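Local coordinates for UDP-galactopyranose mutase (Deinococcus radiodurans, PDB 3HDQ), which probably interconverts UDP-galactopyranose and UDP-galactofuranose, using a bound flavin adenine dinucleotide as cofactor, at residues A[177-182]-A[302-307]. Residues are numbered along the deposited sequence; the frame is centred on the assembly and turned at random.
Sequences RGYTRK and AYTRVS. With GDU (galactose-uridine-5'-diphosphate), chain K.
Y179, on helix 159-184, lies between the uracil of UDP-galactose and T304, one aromatic side chain serving ligand and fold. At the root, Y179 CB already meets the base, 3.4 Å from GDU N3. With CG anti to the backbone N (chi1 -172°), Y179 CG comes to 3.3 Å from the same GDU N3. The uracil lies over one face, GDU C4 being 3.7 Å above the Y179 ring plane, toward the rim; CD1 meets GDU N3 and C4, CD2 meets GDU C2, and CE2 reaches ribose carbons C2D and C3D. Over the opposite face T304 CG2 sits above CZ, which also nears T304 CB, while Y179 CE1 comes 3.6 Å from T304 O. The tip, Y179 OH, ends beside T304 CB and 3.9 Å from R305 NH1, ring and guanidinium planes 65° apart. R305 NH1 sends a nearly straight hydrogen bond of 2.9 Å to GDU O3B, in the guanidinium plane; NH2 adds a weak one to O1B, and NE forms a salt bridge with E325. K182 bends at chi3 (63°), and K182 NZ donates to Y303 O over 2.7 Å, from above the carbonyl plane. The Y297, Y301 and Y303 carbonyls thus tether the lysine ammonium. The substrate is shared out: Y179 takes the base, T180 OG1 accepts from ribose O2D, and R305 grips the oxygen joining phosphate to sugar, its charge probably shared with E325.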
loop_
_atom_site.group_PDB
_atom_site.type_symbol
_atom_site.label_atom_id
_atom_site.label_comp_id
_atom_site.label_asym_id
_atom_site.label_seq_id
_atom_site.Cartn_x
_atom_site.Cartn_y
_atom_site.Cartn_z
ATOM N N ARG A 177 -2.326 -17.737 -34.841
ATOM C CA ARG A 177 -0.932 -18.021 -35.160
ATOM C C ARG A 177 0.003 -16.890 -34.753
ATOM O O ARG A 177 0.941 -17.106 -33.980
ATOM C CB ARG A 177 -0.737 -18.348 -36.638
ATOM C CG ARG A 177 0.680 -18.846 -36.943
ATOM C CD ARG A 177 0.870 -19.214 -38.400
ATOM N NE ARG A 177 0.503 -18.111 -39.283
ATOM C CZ ARG A 177 0.964 -17.964 -40.523
ATOM N NH1 ARG A 177 1.824 -18.848 -41.025
ATOM N NH2 ARG A 177 0.577 -16.927 -41.257
ATOM N N GLY A 178 -0.246 -15.694 -35.274
ATOM C CA GLY A 178 0.601 -14.546 -34.980
ATOM C C GLY A 178 0.672 -14.186 -33.494
ATOM O O GLY A 178 1.744 -13.876 -32.974
ATOM N N TYR A 179 -0.473 -14.222 -32.814
ATOM C CA TYR A 179 -0.532 -13.856 -31.399
ATOM C C TYR A 179 0.310 -14.823 -30.575
ATOM O O TYR A 179 1.157 -14.411 -29.764
ATOM C CB TYR A 179 -1.979 -13.878 -30.896
ATOM C CG TYR A 179 -2.140 -13.331 -29.498
ATOM C CD1 TYR A 179 -2.618 -12.043 -29.294
ATOM C CD2 TYR A 179 -1.799 -14.094 -28.379
ATOM C CE1 TYR A 179 -2.760 -11.524 -28.020
ATOM C CE2 TYR A 179 -1.934 -13.584 -27.098
ATOM C CZ TYR A 179 -2.423 -12.298 -26.927
ATOM O OH TYR A 179 -2.576 -11.771 -25.674
ATOM N N THR A 180 0.052 -16.110 -30.802
ATOM C CA THR A 180 0.754 -17.193 -30.141
ATOM C C THR A 180 2.268 -17.127 -30.368
ATOM O O THR A 180 3.039 -17.167 -29.406
ATOM C CB THR A 180 0.187 -18.547 -30.578
ATOM O OG1 THR A 180 -1.231 -18.549 -30.361
ATOM C CG2 THR A 180 0.819 -19.679 -29.781
ATOM N N ARG A 181 2.693 -16.997 -31.620
ATOM C CA ARG A 181 4.119 -16.888 -31.918
ATOM C C ARG A 181 4.728 -15.752 -31.126
ATOM O O ARG A 181 5.816 -15.897 -30.553
ATOM C CB ARG A 181 4.363 -16.662 -33.415
ATOM C CG ARG A 181 4.053 -17.882 -34.296
ATOM C CD ARG A 181 4.310 -17.623 -35.795
ATOM N NE ARG A 181 4.140 -18.852 -36.566
ATOM C CZ ARG A 181 4.350 -18.965 -37.877
ATOM N NH1 ARG A 181 4.736 -17.911 -38.580
ATOM N NH2 ARG A 181 4.177 -20.138 -38.481
ATOM N N LYS A 182 4.021 -14.624 -31.084
ATOM C CA LYS A 182 4.524 -13.437 -30.392
ATOM C C LYS A 182 4.557 -13.631 -28.860
ATOM O O LYS A 182 5.561 -13.334 -28.215
ATOM C CB LYS A 182 3.710 -12.204 -30.786
ATOM C CG LYS A 182 4.317 -10.887 -30.342
ATOM C CD LYS A 182 3.731 -9.696 -31.121
ATOM C CE LYS A 182 2.241 -9.521 -30.870
ATOM N NZ LYS A 182 1.698 -8.346 -31.612
ATOM N N ALA A 302 5.071 -4.949 -31.510
ATOM C CA ALA A 302 5.848 -5.871 -30.674
ATOM C C ALA A 302 5.059 -6.302 -29.452
ATOM O O ALA A 302 5.332 -7.356 -28.878
ATOM C CB ALA A 302 7.170 -5.240 -30.257
ATOM N N TYR A 303 4.074 -5.496 -29.057
ATOM C CA TYR A 303 3.215 -5.862 -27.922
ATOM C C TYR A 303 2.042 -6.749 -28.321
ATOM O O TYR A 303 1.559 -6.704 -29.448
ATOM C CB TYR A 303 2.710 -4.627 -27.156
ATOM C CG TYR A 303 2.271 -3.459 -28.019
ATOM C CD1 TYR A 303 0.971 -3.384 -28.521
ATOM C CD2 TYR A 303 3.156 -2.427 -28.323
ATOM C CE1 TYR A 303 0.572 -2.310 -29.306
ATOM C CE2 TYR A 303 2.766 -1.350 -29.111
ATOM C CZ TYR A 303 1.474 -1.297 -29.594
ATOM O OH TYR A 303 1.084 -0.230 -30.371
ATOM N N THR A 304 1.590 -7.559 -27.374
ATOM C CA THR A 304 0.461 -8.446 -27.596
ATOM C C THR A 304 -0.866 -7.723 -27.404
ATOM O O THR A 304 -1.826 -8.010 -28.106
ATOM C CB THR A 304 0.500 -9.646 -26.634
ATOM O OG1 THR A 304 0.809 -9.182 -25.313
ATOM C CG2 THR A 304 1.548 -10.667 -27.081
ATOM N N ARG A 305 -0.921 -6.803 -26.441
ATOM C CA ARG A 305 -2.171 -6.124 -26.119
ATOM C C ARG A 305 -1.985 -4.825 -25.327
ATOM O O ARG A 305 -0.916 -4.575 -24.760
ATOM C CB ARG A 305 -3.118 -7.067 -25.369
ATOM C CG ARG A 305 -2.513 -7.675 -24.132
ATOM C CD ARG A 305 -3.463 -8.620 -23.413
ATOM N NE ARG A 305 -2.768 -9.207 -22.273
ATOM C CZ ARG A 305 -3.082 -10.359 -21.691
ATOM N NH1 ARG A 305 -4.110 -11.087 -22.123
ATOM N NH2 ARG A 305 -2.351 -10.786 -20.670
ATOM N N VAL A 306 -3.035 -4.005 -25.328
ATOM C CA VAL A 306 -3.138 -2.810 -24.498
ATOM C C VAL A 306 -4.398 -2.930 -23.684
ATOM O O VAL A 306 -5.449 -3.276 -24.219
ATOM C CB VAL A 306 -3.377 -1.525 -25.314
ATOM C CG1 VAL A 306 -2.716 -0.322 -24.629
ATOM C CG2 VAL A 306 -2.950 -1.685 -26.739
ATOM N N SER A 307 -4.311 -2.588 -22.408
ATOM C CA SER A 307 -5.471 -2.612 -21.540
ATOM C C SER A 307 -5.650 -1.257 -20.875
ATOM O O SER A 307 -4.669 -0.543 -20.621
ATOM C CB SER A 307 -5.345 -3.726 -20.501
ATOM O OG SER A 307 -5.252 -4.983 -21.146
HETATM N N1 GDU K . -4.745 -16.371 -28.105
HETATM C C2 GDU K . -4.632 -15.860 -29.241
HETATM N N3 GDU K . -5.063 -14.832 -29.838
HETATM C C4 GDU K . -5.844 -14.061 -29.062
HETATM C C5 GDU K . -6.092 -14.506 -27.670
HETATM C C6 GDU K . -5.520 -15.650 -27.245
HETATM O O2 GDU K . -3.788 -16.632 -30.082
HETATM O O4 GDU K . -6.314 -13.006 -29.483
HETATM C C1D GDU K . -4.090 -17.579 -27.690
HETATM C C2D GDU K . -2.610 -17.497 -27.247
HETATM O O2D GDU K . -1.912 -18.720 -27.445
HETATM C C3D GDU K . -2.778 -17.158 -25.780
HETATM C C4D GDU K . -3.865 -18.171 -25.428
HETATM O O4D GDU K . -4.725 -18.226 -26.571
HETATM O O3D GDU K . -1.561 -17.351 -25.063
HETATM C C5D GDU K . -4.521 -18.013 -24.064
HETATM O O5D GDU K . -5.170 -16.730 -24.138
HETATM P PA GDU K . -5.365 -15.795 -22.858
HETATM O O1A GDU K . -6.339 -14.727 -23.219
HETATM O O2A GDU K . -5.931 -16.619 -21.778
HETATM O O3A GDU K . -4.000 -15.077 -22.483
HETATM P PB GDU K . -3.660 -14.600 -21.013
HETATM O O1B GDU K . -2.298 -14.043 -21.197
HETATM O O2B GDU K . -3.564 -15.651 -19.969
HETATM O O3B GDU K . -4.578 -13.387 -20.499
HETATM C "C1'" GDU K . -4.861 -12.842 -19.195
HETATM C "C2'" GDU K . -5.995 -13.661 -18.544
HETATM C "C3'" GDU K . -7.105 -13.772 -19.616
HETATM C "C4'" GDU K . -7.712 -12.351 -19.817
HETATM C "C5'" GDU K . -6.556 -11.358 -20.125
HETATM C "C6'" GDU K . -6.987 -9.865 -20.063
HETATM O "O2'" GDU K . -5.524 -14.932 -18.060
HETATM O "O3'" GDU K . -8.084 -14.742 -19.180
HETATM O "O4'" GDU K . -8.412 -11.990 -18.608
HETATM O "O5'" GDU K . -5.305 -11.477 -19.392
HETATM O "O6'" GDU K . -7.255 -9.307 -21.371
#